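Local coordinates for methylxanthine N1-demethylase NdmA (Pseudomonas putida, PDB 6ICN), which catalyses the NADH-dependent N1-demethylation of caffeine to theobromine and formaldehyde, as a Rieske non-haem iron oxygenase carrying one [2Fe-2S] cluster per subunit, at residues Tyr156-Asn161 against Asn252-Lys257; Gly198-Pro203 against Ala236-Phe241; Pro208-Met213 against Ser325-Lys330; Phe220-Asp225 against Tyr243-Pro248; Tyr258-Leu263 against Arg286-Asp291. All blocks are in the same frame, centred on the assembly; numbering follows the deposited sequence.

Contact 1: residues Tyr156-Asn161 against Asn252-Lys257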
# COMPACT_ATOMS: atom_id res chain seq x y z
N TYR A 156 40.20 -11.66 10.95
CA TYR A 156 41.21 -11.42 9.94
C TYR A 156 40.59 -11.28 8.55
O TYR A 156 39.84 -12.16 8.11
CB TYR A 156 42.22 -12.57 9.97
CG TYR A 156 43.17 -12.66 8.79
CD1 TYR A 156 44.23 -11.77 8.65
CD2 TYR A 156 43.04 -13.68 7.85
CE1 TYR A 156 45.11 -11.88 7.58
CE2 TYR A 156 43.93 -13.81 6.78
CZ TYR A 156 44.96 -12.89 6.65
OH TYR A 156 45.83 -13.02 5.59
N PHE A 157 40.92 -10.19 7.86
CA PHE A 157 40.60 -9.96 6.46
C PHE A 157 41.92 -9.87 5.69
O PHE A 157 42.70 -8.94 5.92
CB PHE A 157 39.79 -8.66 6.34
CG PHE A 157 39.42 -8.25 4.93
CD1 PHE A 157 39.21 -9.19 3.93
CD2 PHE A 157 39.24 -6.90 4.63
CE1 PHE A 157 38.84 -8.80 2.63
CE2 PHE A 157 38.86 -6.50 3.34
CZ PHE A 157 38.67 -7.44 2.34
N SER A 158 42.16 -10.82 4.78
CA SER A 158 43.48 -10.93 4.16
C SER A 158 43.80 -9.78 3.20
O SER A 158 44.98 -9.48 2.97
CB SER A 158 43.60 -12.28 3.43
OG SER A 158 42.73 -12.35 2.30
N ALA A 159 42.79 -9.15 2.63
CA ALA A 159 43.00 -8.17 1.57
C ALA A 159 43.31 -6.78 2.08
O ALA A 159 43.72 -5.93 1.29
CB ALA A 159 41.78 -8.09 0.65
N ALA A 160 43.13 -6.53 3.38
CA ALA A 160 43.39 -5.20 3.92
C ALA A 160 44.85 -4.83 3.67
O ALA A 160 45.76 -5.64 3.90
CB ALA A 160 43.07 -5.17 5.41
N ASN A 161 45.07 -3.63 3.14
CA ASN A 161 46.41 -3.08 2.92
C ASN A 161 47.22 -3.91 1.93
O ASN A 161 48.45 -4.00 2.03
CB ASN A 161 47.17 -2.94 4.25
CG ASN A 161 46.42 -2.10 5.27
OD1 ASN A 161 46.01 -0.97 4.98
ND2 ASN A 161 46.22 -2.66 6.46
N ASN A 252 37.05 -15.59 5.79
CA ASN A 252 37.90 -14.98 4.77
C ASN A 252 38.20 -16.06 3.73
O ASN A 252 38.86 -17.06 4.04
CB ASN A 252 39.18 -14.43 5.39
CG ASN A 252 40.02 -13.65 4.39
OD1 ASN A 252 39.87 -12.43 4.25
ND2 ASN A 252 40.92 -14.34 3.69
N LEU A 253 37.68 -15.88 2.51
CA LEU A 253 37.85 -16.85 1.43
C LEU A 253 38.70 -16.23 0.33
O LEU A 253 38.26 -15.29 -0.35
CB LEU A 253 36.49 -17.31 0.89
CG LEU A 253 36.52 -18.13 -0.40
CD1 LEU A 253 37.40 -19.38 -0.25
CD2 LEU A 253 35.09 -18.54 -0.81
N GLU A 254 39.91 -16.75 0.14
CA GLU A 254 40.78 -16.30 -0.95
C GLU A 254 40.63 -17.25 -2.13
O GLU A 254 40.89 -18.45 -1.99
CB GLU A 254 42.23 -16.24 -0.50
CG GLU A 254 42.51 -15.19 0.56
CD GLU A 254 43.93 -15.31 1.13
OE1 GLU A 254 44.11 -15.94 2.21
OE2 GLU A 254 44.85 -14.78 0.48
N VAL A 255 40.19 -16.72 -3.27
CA VAL A 255 39.99 -17.51 -4.48
C VAL A 255 41.08 -17.16 -5.49
O VAL A 255 41.20 -16.00 -5.91
CB VAL A 255 38.60 -17.30 -5.11
CG1 VAL A 255 38.42 -18.22 -6.32
CG2 VAL A 255 37.49 -17.53 -4.09
N SER A 256 41.85 -18.16 -5.90
CA SER A 256 42.64 -18.05 -7.13
C SER A 256 41.75 -18.57 -8.26
O SER A 256 41.63 -19.78 -8.46
CB SER A 256 43.94 -18.83 -7.00
OG SER A 256 44.59 -18.50 -5.79
N LYS A 257 41.12 -17.64 -8.99
CA LYS A 257 40.11 -18.00 -9.98
C LYS A 257 40.73 -18.77 -11.14
O LYS A 257 41.84 -18.47 -11.59
CB LYS A 257 39.42 -16.75 -10.54
CG LYS A 257 38.56 -15.98 -9.54
CD LYS A 257 38.07 -14.67 -10.15
CE LYS A 257 37.22 -14.92 -11.39
NZ LYS A 257 36.80 -13.64 -12.04
O HOH W 1 45.82 -15.41 4.15
O HOH W 2 44.14 -11.96 0.30
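This is a polar contact between a loop and a sheet: Ser-158, in the connection between strands 140-144 and 166-175, is held by the side-chain amide of Asn-252 on strand 250-257. The amide uses both its ends. Asn-252 OD1 accepts from Ser-158 N at 2.8 Å along a nearly straight N-H line (169°), although the donor stands well above the carbonyl plane. Asn-252 ND2 gives its proton to Ser-158 OG at 3.0 Å, with the hydroxyl close to the amide plane. Two bonds to one residue fix the rotation of the amide, and with CG of Asn-252 anti to the backbone N (chi1 -173°) the group is carried out to the loop. Ser-158 is the second residue of a type I beta turn, Phe-157 to Ala-160, so the grip falls on the turn itself. The turn lies against the large antiparallel sheet of the catalytic domain in this Rieske oxygenase, where Phe-157 also packs on Val-265 and Ile-283. Its ring meets Asn-252 OD1 at the edge, Phe-157 CD1 being 3.3 Å away, with ring and amide planes 61° apart. Two residues farther along the strand, Glu-254 joins the loop through water, one molecule linking Glu-254 OE1 to Tyr-156 OH. Glu-254 also touches the serine directly, CG lying 3.3 Å from Ser-158 OG.

Contact 2: residues Gly198-Pro203 against Ala236-Phe241. With CFF (caffeine), chain F.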
# COMPACT_ATOMS: atom_id res chain seq x y z
N GLY A 198 22.92 -22.38 -11.82
CA GLY A 198 23.35 -21.52 -12.92
C GLY A 198 24.59 -20.69 -12.62
O GLY A 198 25.19 -20.14 -13.55
N THR A 199 25.01 -20.65 -11.37
CA THR A 199 25.67 -19.48 -10.81
C THR A 199 27.05 -19.77 -10.25
O THR A 199 28.01 -19.06 -10.59
CB THR A 199 24.74 -18.91 -9.72
OG1 THR A 199 23.44 -18.69 -10.30
CG2 THR A 199 25.27 -17.61 -9.18
N LEU A 200 27.18 -20.79 -9.40
CA LEU A 200 28.47 -21.16 -8.83
C LEU A 200 28.96 -22.53 -9.28
O LEU A 200 30.16 -22.69 -9.52
CB LEU A 200 28.41 -21.12 -7.30
CG LEU A 200 28.44 -19.70 -6.75
CD1 LEU A 200 28.25 -19.68 -5.24
CD2 LEU A 200 29.74 -19.00 -7.16
N PHE A 201 28.09 -23.52 -9.41
CA PHE A 201 28.53 -24.87 -9.72
C PHE A 201 27.71 -25.45 -10.85
O PHE A 201 26.57 -25.05 -11.10
CB PHE A 201 28.42 -25.79 -8.49
CG PHE A 201 29.69 -25.91 -7.70
CD1 PHE A 201 30.34 -24.79 -7.20
CD2 PHE A 201 30.23 -27.17 -7.43
CE1 PHE A 201 31.51 -24.90 -6.46
CE2 PHE A 201 31.40 -27.29 -6.68
CZ PHE A 201 32.04 -26.16 -6.20
N ASP A 202 28.32 -26.42 -11.55
CA ASP A 202 27.53 -27.32 -12.39
C ASP A 202 26.60 -28.13 -11.50
O ASP A 202 27.00 -28.57 -10.41
CB ASP A 202 28.44 -28.28 -13.17
CG ASP A 202 29.09 -27.63 -14.37
OD1 ASP A 202 28.65 -26.54 -14.81
OD2 ASP A 202 30.05 -28.23 -14.90
N PRO A 203 25.35 -28.36 -11.93
CA PRO A 203 24.46 -29.22 -11.12
C PRO A 203 24.96 -30.66 -10.96
O PRO A 203 24.53 -31.35 -10.03
CB PRO A 203 23.12 -29.16 -11.88
CG PRO A 203 23.43 -28.55 -13.22
CD PRO A 203 24.63 -27.68 -13.02
N ALA A 236 32.02 -15.25 -11.66
CA ALA A 236 31.89 -16.17 -10.54
C ALA A 236 33.26 -16.40 -9.91
O ALA A 236 34.20 -16.78 -10.62
CB ALA A 236 31.30 -17.50 -10.99
N PRO A 237 33.43 -16.15 -8.59
CA PRO A 237 34.72 -16.48 -7.95
C PRO A 237 34.87 -17.97 -7.75
O PRO A 237 34.63 -18.49 -6.66
CB PRO A 237 34.65 -15.73 -6.61
CG PRO A 237 33.53 -14.71 -6.78
CD PRO A 237 32.55 -15.38 -7.69
N ILE A 238 35.26 -18.68 -8.81
CA ILE A 238 35.44 -20.12 -8.78
C ILE A 238 36.90 -20.44 -9.08
O ILE A 238 37.46 -19.95 -10.07
CB ILE A 238 34.50 -20.83 -9.78
CG1 ILE A 238 33.08 -20.91 -9.21
CG2 ILE A 238 35.03 -22.21 -10.13
CD1 ILE A 238 32.95 -21.86 -8.02
N GLY A 239 37.52 -21.24 -8.21
CA GLY A 239 38.91 -21.61 -8.39
C GLY A 239 39.46 -22.39 -7.21
O GLY A 239 38.73 -23.18 -6.61
N SER A 240 40.73 -22.17 -6.87
CA SER A 240 41.30 -22.77 -5.67
C SER A 240 40.94 -21.92 -4.46
O SER A 240 41.28 -20.73 -4.41
CB SER A 240 42.81 -22.91 -5.81
OG SER A 240 43.38 -23.26 -4.56
N PHE A 241 40.28 -22.53 -3.47
CA PHE A 241 39.69 -21.83 -2.33
C PHE A 241 40.56 -22.01 -1.08
O PHE A 241 40.76 -23.14 -0.64
CB PHE A 241 38.29 -22.38 -2.01
CG PHE A 241 37.19 -21.93 -2.94
CD1 PHE A 241 37.46 -21.21 -4.08
CD2 PHE A 241 35.87 -22.24 -2.63
CE1 PHE A 241 36.43 -20.81 -4.92
CE2 PHE A 241 34.83 -21.84 -3.46
CZ PHE A 241 35.11 -21.12 -4.61
N1 CFF F . 30.02 -18.17 -1.42
C2 CFF F . 30.96 -18.63 -2.30
C10 CFF F . 29.65 -18.97 -0.27
C6 CFF F . 29.43 -16.98 -1.62
N3 CFF F . 31.31 -17.89 -3.38
O11 CFF F . 31.48 -19.69 -2.12
C12 CFF F . 32.32 -18.38 -4.33
C4 CFF F . 30.72 -16.69 -3.58
C5 CFF F . 29.80 -16.23 -2.72
N9 CFF F . 30.88 -15.77 -4.55
O13 CFF F . 28.60 -16.58 -0.85
N7 CFF F . 29.39 -15.02 -3.15
C8 CFF F . 30.06 -14.74 -4.28
C14 CFF F . 28.46 -13.99 -2.72
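The loop 198-203 runs past the start of strand 239-246 without pairing with it, Leu-200 and Ala-236 coming nearest with CA atoms 6.3 Å apart, while Pro-237 sits at the centre of an inverse gamma turn closed by a weak bond from Ile-238 N to Ala-236 O. Ile-238 fills the gap between the two backbones. Its CG1 branch, anti to the carbonyl carbon (chi1 -78°), places CD1 3.3 Å from Leu-200 O and 3.7 Å from Phe-201 CE1, the methyl approaching that ring obliquely. Leu-200 CD2 packs more loosely, 4.4 Å from both Ala-236 CB and Ile-238 CG1. Leu-200, Pro-237 and Phe-241 line the caffeine pocket of the catalytic domain. All three meet the caffeine methyl C12, carried on N3 and not on the N1 that the enzyme demethylates: Pro-237 O at 3.3 Å, Leu-200 CD2 at 3.9 Å and Phe-241 CZ at 3.9 Å. Pro-237 also sets CG and CD against the imidazole nitrogen N9 of caffeine, each 3.6 Å away. Phe-201 stacks on Phe-192, itself a caffeine-pocket residue. No hydrogen bond crosses between the segments, so cohesion here is apolar, and caffeine meets them by van der Waals contact.

Contact 3: residues Pro208-Met213 against Ser325-Lys330; sequences PPIVPM and SVVADK
Lys-330 lays its fully extended chain across Ile-210, with CD 3.7 Å from the Ile-210 CG2 methyl, and slides past Met-213 in the opposite direction, Met-213 SD lying 4.1 Å from Lys-330 CG. It is the first residue of helix 330-348, and the contact joins the start of that helix, with the short 3-10 segment 327-328 before it, to the proline-rich loop leading into edge strand 214-216 of the catalytic-domain sheet. Ile-210 reaches the other way with its CG1 branch: CD1 touches Val-327 CG1 at 3.9 Å, the two side chains crossing at about a right angle, and rests 3.8 Å from Ala-328 CA. Farther along, Pro-208 CG sits on Ala-328 CB at 3.9 Å. The helix start is also part of a subunit interface. Asp-329 OD2, which accepts from Val-326 N within its own segment, is hydrogen-bonded to NE2 of His-82 of the second subunit, a residue of that subunit's [2Fe-2S] pocket; this puts a carboxylate of one subunit's catalytic domain against a cluster-site histidine of the other. The lysine ammonium has a salt bridge to Glu-363, and across the contact Lys-330 NZ donates to Val-211 O at 2.8 Å, from above the carbonyl plane.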
# COMPACT_ATOMS: atom_id res chain seq x y z
N PRO A 208 31.53 -33.43 -3.00
CA PRO A 208 32.72 -32.65 -2.63
C PRO A 208 33.78 -33.53 -1.99
O PRO A 208 33.47 -34.64 -1.54
CB PRO A 208 32.16 -31.64 -1.61
CG PRO A 208 31.07 -32.43 -0.91
CD PRO A 208 30.51 -33.41 -1.93
N PRO A 209 35.02 -33.08 -1.94
CA PRO A 209 36.06 -33.83 -1.22
C PRO A 209 35.96 -33.57 0.28
O PRO A 209 35.29 -32.65 0.74
CB PRO A 209 37.36 -33.27 -1.80
CG PRO A 209 37.01 -31.84 -2.12
CD PRO A 209 35.57 -31.89 -2.62
N ILE A 210 36.65 -34.41 1.04
CA ILE A 210 36.74 -34.30 2.49
C ILE A 210 38.10 -33.68 2.80
O ILE A 210 39.13 -34.33 2.63
CB ILE A 210 36.57 -35.66 3.17
CG1 ILE A 210 35.44 -36.46 2.52
CG2 ILE A 210 36.35 -35.51 4.67
CD1 ILE A 210 34.08 -35.76 2.56
N VAL A 211 38.12 -32.43 3.25
CA VAL A 211 39.38 -31.68 3.35
C VAL A 211 39.91 -31.70 4.78
O VAL A 211 39.13 -31.71 5.74
CB VAL A 211 39.19 -30.23 2.86
CG1 VAL A 211 38.58 -30.22 1.47
CG2 VAL A 211 38.33 -29.44 3.82
N PRO A 212 41.23 -31.71 4.97
CA PRO A 212 41.77 -31.51 6.32
C PRO A 212 41.51 -30.09 6.79
O PRO A 212 41.47 -29.14 6.00
CB PRO A 212 43.27 -31.77 6.15
CG PRO A 212 43.54 -31.61 4.71
CD PRO A 212 42.29 -31.94 3.97
N MET A 213 41.29 -29.95 8.10
CA MET A 213 40.97 -28.67 8.72
C MET A 213 41.89 -28.45 9.91
O MET A 213 42.01 -29.32 10.78
CB MET A 213 39.51 -28.62 9.20
CG MET A 213 38.50 -28.81 8.10
SD MET A 213 36.82 -28.95 8.74
CE MET A 213 36.53 -27.24 9.26
N SER A 325 23.91 -35.92 9.93
CA SER A 325 25.04 -35.56 9.10
C SER A 325 25.52 -36.74 8.25
O SER A 325 25.31 -37.92 8.58
CB SER A 325 26.22 -35.07 9.95
OG SER A 325 25.88 -33.91 10.70
N VAL A 326 26.18 -36.41 7.15
CA VAL A 326 26.89 -37.37 6.31
C VAL A 326 28.35 -36.96 6.22
O VAL A 326 28.74 -35.90 6.70
CB VAL A 326 26.24 -37.50 4.93
CG1 VAL A 326 24.86 -38.11 5.11
CG2 VAL A 326 26.12 -36.11 4.23
N VAL A 327 29.19 -37.83 5.65
CA VAL A 327 30.63 -37.57 5.71
C VAL A 327 30.98 -36.26 5.00
O VAL A 327 31.92 -35.56 5.41
CB VAL A 327 31.41 -38.77 5.13
CG1 VAL A 327 32.89 -38.47 5.12
CG2 VAL A 327 31.13 -40.00 5.96
N ALA A 328 30.24 -35.89 3.96
CA ALA A 328 30.49 -34.65 3.23
C ALA A 328 30.26 -33.40 4.08
O ALA A 328 30.62 -32.30 3.65
CB ALA A 328 29.60 -34.57 1.99
N ASP A 329 29.65 -33.54 5.26
CA ASP A 329 29.38 -32.42 6.15
C ASP A 329 30.55 -32.09 7.07
O ASP A 329 30.33 -31.44 8.09
CB ASP A 329 28.15 -32.71 7.01
CG ASP A 329 26.86 -32.75 6.21
OD1 ASP A 329 26.74 -31.93 5.28
OD2 ASP A 329 26.00 -33.59 6.53
N LYS A 330 31.77 -32.55 6.74
CA LYS A 330 32.89 -32.41 7.67
C LYS A 330 33.04 -31.00 8.23
O LYS A 330 33.19 -30.81 9.44
CB LYS A 330 34.20 -32.82 7.00
CG LYS A 330 35.36 -32.71 8.02
CD LYS A 330 36.69 -33.11 7.45
CE LYS A 330 37.78 -32.95 8.51
NZ LYS A 330 39.08 -33.37 7.95

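Contact 4: residues Phe220-Asp225 against Tyr243-Pro248; sequences FRFVYD and YTCSMP
Four backbone hydrogen bonds tie strand 219-225 to strand 239-246 in antiparallel register. Around the pair Phe-220 and Cys-245, Cys-245 N reaches Phe-220 O at 2.7 Å and Phe-220 N returns to Cys-245 O at 2.9 Å. Phe-222 and Tyr-243 form the next hydrogen-bonded pair, with Tyr-243 N to Phe-222 O at 2.8 Å almost straight in line with the carbonyl, and Phe-222 N to Tyr-243 O longer at 3.2 Å. Between them Arg-221 and Thr-244 are a non-hydrogen-bonded pair whose side chains lie side by side on the sheet face away from Phe-222 and Tyr-243; the arginine's polar end turns to Gln-219. The aromatic face carries most of the packing. Phe-222 CG stands between its backbone N and carbonyl carbon (chi1 50°), which folds the ring back over the neighbouring strand into an offset stack on Tyr-243, centroids 4.6 Å apart and planes at 21°. Phe-222 CE2 lies over the tyrosine face, 3.3 Å from Tyr-243 CD1, while Tyr-243 CB makes a CH-pi contact over the Phe-222 ring. Two sulfurs flank the rings obliquely: Cys-245 SG is 3.9 Å from Phe-222 CE1, and Met-247 SD makes a Met-aromatic contact with Phe-220, where both residues pack on helix 330-348. Tyr-243's side chain lies about 5 Å from caffeine, so the stack probably forms a second layer behind the pocket.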
# COMPACT_ATOMS: atom_id res chain seq x y z
N PHE A 220 39.69 -21.38 11.89
CA PHE A 220 39.67 -22.60 11.10
C PHE A 220 40.32 -22.31 9.76
O PHE A 220 39.94 -21.35 9.08
CB PHE A 220 38.24 -23.11 10.91
CG PHE A 220 37.93 -24.39 11.65
CD1 PHE A 220 38.90 -25.36 11.82
CD2 PHE A 220 36.65 -24.62 12.15
CE1 PHE A 220 38.60 -26.55 12.50
CE2 PHE A 220 36.35 -25.81 12.84
CZ PHE A 220 37.33 -26.77 13.01
N ARG A 221 41.28 -23.15 9.36
CA ARG A 221 41.95 -23.01 8.07
C ARG A 221 41.79 -24.29 7.27
O ARG A 221 42.03 -25.39 7.79
CB ARG A 221 43.44 -22.68 8.25
CG ARG A 221 43.69 -21.41 9.05
CD ARG A 221 45.10 -20.94 8.90
NE ARG A 221 45.34 -19.76 9.72
CZ ARG A 221 46.49 -19.10 9.75
NH1 ARG A 221 47.50 -19.50 8.99
NH2 ARG A 221 46.62 -18.03 10.53
N PHE A 222 41.37 -24.15 6.01
CA PHE A 222 41.23 -25.30 5.12
C PHE A 222 41.18 -24.82 3.67
O PHE A 222 40.85 -23.66 3.40
CB PHE A 222 39.99 -26.16 5.48
CG PHE A 222 38.70 -25.38 5.64
CD1 PHE A 222 38.34 -24.83 6.87
CD2 PHE A 222 37.82 -25.25 4.58
CE1 PHE A 222 37.13 -24.13 7.02
CE2 PHE A 222 36.61 -24.55 4.71
CZ PHE A 222 36.27 -23.99 5.93
N VAL A 223 41.53 -25.72 2.75
CA VAL A 223 41.68 -25.42 1.33
C VAL A 223 40.85 -26.40 0.50
O VAL A 223 40.78 -27.59 0.80
CB VAL A 223 43.17 -25.47 0.91
CG1 VAL A 223 43.33 -25.18 -0.58
CG2 VAL A 223 43.98 -24.48 1.73
N TYR A 224 40.22 -25.88 -0.57
CA TYR A 224 39.30 -26.66 -1.40
C TYR A 224 39.50 -26.26 -2.86
O TYR A 224 39.28 -25.11 -3.23
CB TYR A 224 37.84 -26.42 -0.97
CG TYR A 224 36.75 -27.01 -1.85
CD1 TYR A 224 36.98 -28.12 -2.65
CD2 TYR A 224 35.47 -26.44 -1.88
CE1 TYR A 224 35.97 -28.65 -3.46
CE2 TYR A 224 34.45 -26.97 -2.68
CZ TYR A 224 34.71 -28.08 -3.46
OH TYR A 224 33.72 -28.62 -4.26
N ASP A 225 39.92 -27.22 -3.69
CA ASP A 225 40.05 -26.99 -5.13
C ASP A 225 38.75 -27.39 -5.81
O ASP A 225 38.46 -28.58 -5.98
CB ASP A 225 41.24 -27.77 -5.69
CG ASP A 225 42.55 -27.37 -5.04
OD1 ASP A 225 42.81 -26.15 -4.94
OD2 ASP A 225 43.30 -28.27 -4.62
N TYR A 243 40.42 -20.93 2.88
CA TYR A 243 39.57 -20.36 3.92
C TYR A 243 40.37 -20.08 5.18
O TYR A 243 41.08 -20.96 5.68
CB TYR A 243 38.43 -21.31 4.29
CG TYR A 243 37.39 -21.59 3.23
CD1 TYR A 243 37.63 -22.54 2.24
CD2 TYR A 243 36.16 -20.94 3.23
CE1 TYR A 243 36.68 -22.83 1.28
CE2 TYR A 243 35.19 -21.23 2.27
CZ TYR A 243 35.47 -22.18 1.30
OH TYR A 243 34.54 -22.48 0.33
N THR A 244 40.18 -18.88 5.74
CA THR A 244 40.65 -18.55 7.08
C THR A 244 39.45 -18.03 7.84
O THR A 244 38.97 -16.92 7.56
CB THR A 244 41.76 -17.50 7.05
OG1 THR A 244 42.81 -17.93 6.18
CG2 THR A 244 42.30 -17.27 8.45
N CYS A 245 38.93 -18.82 8.77
CA CYS A 245 37.65 -18.52 9.41
C CYS A 245 37.91 -18.13 10.86
O CYS A 245 38.13 -19.00 11.71
CB CYS A 245 36.71 -19.72 9.33
SG CYS A 245 36.42 -20.32 7.64
N SER A 246 37.89 -16.83 11.13
CA SER A 246 38.04 -16.33 12.50
C SER A 246 36.79 -16.69 13.31
O SER A 246 35.70 -16.20 13.04
CB SER A 246 38.27 -14.82 12.51
OG SER A 246 39.48 -14.49 11.85
N MET A 247 36.95 -17.56 14.31
CA MET A 247 35.78 -18.03 15.07
C MET A 247 35.19 -16.89 15.86
O MET A 247 35.93 -16.08 16.42
CB MET A 247 36.15 -19.20 16.00
CG MET A 247 36.59 -20.43 15.22
SD MET A 247 35.17 -21.20 14.36
CE MET A 247 34.32 -21.89 15.75
N PRO A 248 33.85 -16.84 15.96
CA PRO A 248 32.87 -17.83 15.47
C PRO A 248 32.21 -17.57 14.12
O PRO A 248 31.68 -18.52 13.56
CB PRO A 248 31.79 -17.80 16.55
CG PRO A 248 31.82 -16.38 17.06
CD PRO A 248 33.25 -15.90 16.93

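Contact 5: residues Tyr258-Leu263 against Arg286-Asp291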
# COMPACT_ATOMS: atom_id res chain seq x y z
N TYR A 258 39.98 -19.76 -11.65
CA TYR A 258 40.43 -20.51 -12.82
C TYR A 258 40.31 -19.69 -14.10
O TYR A 258 41.23 -19.70 -14.93
CB TYR A 258 39.61 -21.80 -12.96
CG TYR A 258 39.77 -22.80 -11.83
CD1 TYR A 258 40.95 -22.88 -11.10
CD2 TYR A 258 38.73 -23.67 -11.50
CE1 TYR A 258 41.10 -23.80 -10.07
CE2 TYR A 258 38.86 -24.59 -10.47
CZ TYR A 258 40.05 -24.65 -9.76
OH TYR A 258 40.18 -25.57 -8.74
N SER A 259 39.19 -18.99 -14.27
CA SER A 259 38.89 -18.35 -15.56
C SER A 259 39.81 -17.17 -15.85
O SER A 259 40.13 -16.92 -17.02
CB SER A 259 37.43 -17.90 -15.59
OG SER A 259 37.19 -16.94 -14.57
N SER A 260 40.22 -16.43 -14.83
CA SER A 260 40.97 -15.20 -15.03
C SER A 260 42.39 -15.23 -14.48
O SER A 260 43.14 -14.28 -14.72
CB SER A 260 40.22 -14.02 -14.38
OG SER A 260 40.01 -14.28 -13.00
N SER A 261 42.78 -16.29 -13.76
CA SER A 261 44.10 -16.40 -13.14
C SER A 261 44.42 -15.18 -12.28
O SER A 261 45.51 -14.61 -12.34
CB SER A 261 45.19 -16.61 -14.20
OG SER A 261 45.08 -17.90 -14.77
N SER A 262 43.45 -14.78 -11.44
CA SER A 262 43.61 -13.60 -10.61
C SER A 262 42.94 -13.82 -9.26
O SER A 262 42.05 -14.67 -9.11
CB SER A 262 43.04 -12.36 -11.30
OG SER A 262 41.73 -12.59 -11.76
N LEU A 263 43.38 -13.05 -8.27
CA LEU A 263 42.93 -13.22 -6.89
C LEU A 263 41.60 -12.50 -6.66
O LEU A 263 41.40 -11.38 -7.13
CB LEU A 263 43.99 -12.70 -5.92
CG LEU A 263 43.70 -12.81 -4.42
CD1 LEU A 263 43.49 -14.27 -4.01
CD2 LEU A 263 44.80 -12.17 -3.59
N ARG A 286 39.45 -7.58 -5.30
CA ARG A 286 39.83 -8.26 -6.53
C ARG A 286 41.08 -7.64 -7.12
O ARG A 286 41.29 -6.43 -7.06
CB ARG A 286 38.70 -8.26 -7.57
CG ARG A 286 38.27 -6.88 -8.08
CD ARG A 286 36.92 -7.04 -8.77
NE ARG A 286 36.57 -5.93 -9.65
CZ ARG A 286 36.00 -4.81 -9.25
NH1 ARG A 286 35.74 -4.61 -7.96
NH2 ARG A 286 35.67 -3.87 -10.14
N GLU A 287 41.91 -8.52 -7.69
CA GLU A 287 43.15 -8.11 -8.34
C GLU A 287 42.88 -7.49 -9.71
O GLU A 287 43.45 -6.45 -10.05
CB GLU A 287 44.07 -9.32 -8.46
CG GLU A 287 45.44 -9.03 -9.03
CD GLU A 287 46.29 -10.29 -9.09
OE1 GLU A 287 45.72 -11.41 -9.00
OE2 GLU A 287 47.52 -10.15 -9.24
N GLN A 288 42.02 -8.13 -10.50
CA GLN A 288 41.58 -7.59 -11.79
C GLN A 288 40.41 -6.65 -11.52
O GLN A 288 39.29 -7.09 -11.26
CB GLN A 288 41.19 -8.71 -12.74
CG GLN A 288 42.38 -9.41 -13.39
CD GLN A 288 41.97 -10.50 -14.37
OE1 GLN A 288 40.78 -10.76 -14.57
NE2 GLN A 288 42.96 -11.15 -14.99
N SER A 289 40.66 -5.34 -11.58
CA SER A 289 39.68 -4.38 -11.08
C SER A 289 39.34 -3.30 -12.11
O SER A 289 38.79 -2.25 -11.73
CB SER A 289 40.17 -3.73 -9.79
OG SER A 289 41.38 -3.00 -9.99
N ASP A 290 39.65 -3.51 -13.38
CA ASP A 290 39.26 -2.54 -14.40
C ASP A 290 37.80 -2.69 -14.82
O ASP A 290 37.28 -1.82 -15.53
CB ASP A 290 40.18 -2.69 -15.62
CG ASP A 290 40.29 -4.15 -16.10
OD1 ASP A 290 40.63 -5.03 -15.30
OD2 ASP A 290 39.98 -4.37 -17.29
N ASP A 291 37.12 -3.75 -14.38
CA ASP A 291 35.73 -3.98 -14.72
C ASP A 291 34.82 -3.27 -13.72
O ASP A 291 35.28 -2.59 -12.80
CB ASP A 291 35.46 -5.48 -14.74
CG ASP A 291 35.84 -6.17 -13.43
OD1 ASP A 291 36.29 -5.48 -12.49
OD2 ASP A 291 35.70 -7.40 -13.36
O HOH W 3 40.60 -10.82 -9.80
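Hydrogen bonds hold Leu-263 and Glu-287 together where strand 277-286 ends beside the start of strand 263-274, neighbours in the antiparallel sheet of the catalytic domain. Glu-287 N donates to Leu-263 O at 3.0 Å, a backbone bond, but the return bond comes from a side chain: Leu-263 N gives its proton to Glu-287 OE1 at 2.9 Å, meeting the oxygen nearly along its C-O axis. The glutamate can reach because its chain is extended, with CG anti to the backbone N (chi1 -176°), so its carboxylate stands in for a main-chain acceptor where the strand pairing ends. A water extends the link, donating to Leu-263 O, accepting from Gln-288 N and hydrogen-bonding to Ser-262 OG. By van der Waals contact, Gln-288 lies along the serines of the 258-263 loop, its CG 3.7 Å from Ser-262 CB and its OE1 3.3 Å from Ser-260 CB. The two hydroxyls there pair with each other, Ser-260 OG to Ser-262 OG at 2.7 Å. A salt bridge lies within 286-291, ahead of helix 293-313. Arg-286, also salt-bridged to Asp-293, grips Asp-291 side-on, Arg-286 NE and NH2 both lying 2.9 Å from the single oxygen Asp-291 OD1.

How the contacts relate
From the N terminus, contact 1 opens first, at 156-161, and closes on strand 250-257, enclosing both contact 2 and contact 4. Those two cross one another, since 220-225 falls between the segments of contact 2, and they share strand 239-246. Contact 3 opens at 208-213 and closes only at 325-330, so it crosses contacts 1 and 2 while enclosing contacts 4 and 5; contact 5 begins just after contact 1 has closed. Neighbouring strands tie contacts 1, 2 and 4 into one antiparallel sheet, and a probable hydrogen bond from Lys-257 N to Ser-262 O links contact 1 with contact 5. Contact 3 lies beyond, joining the sheet's edge, beside contact 4, to the start of helix 330-348.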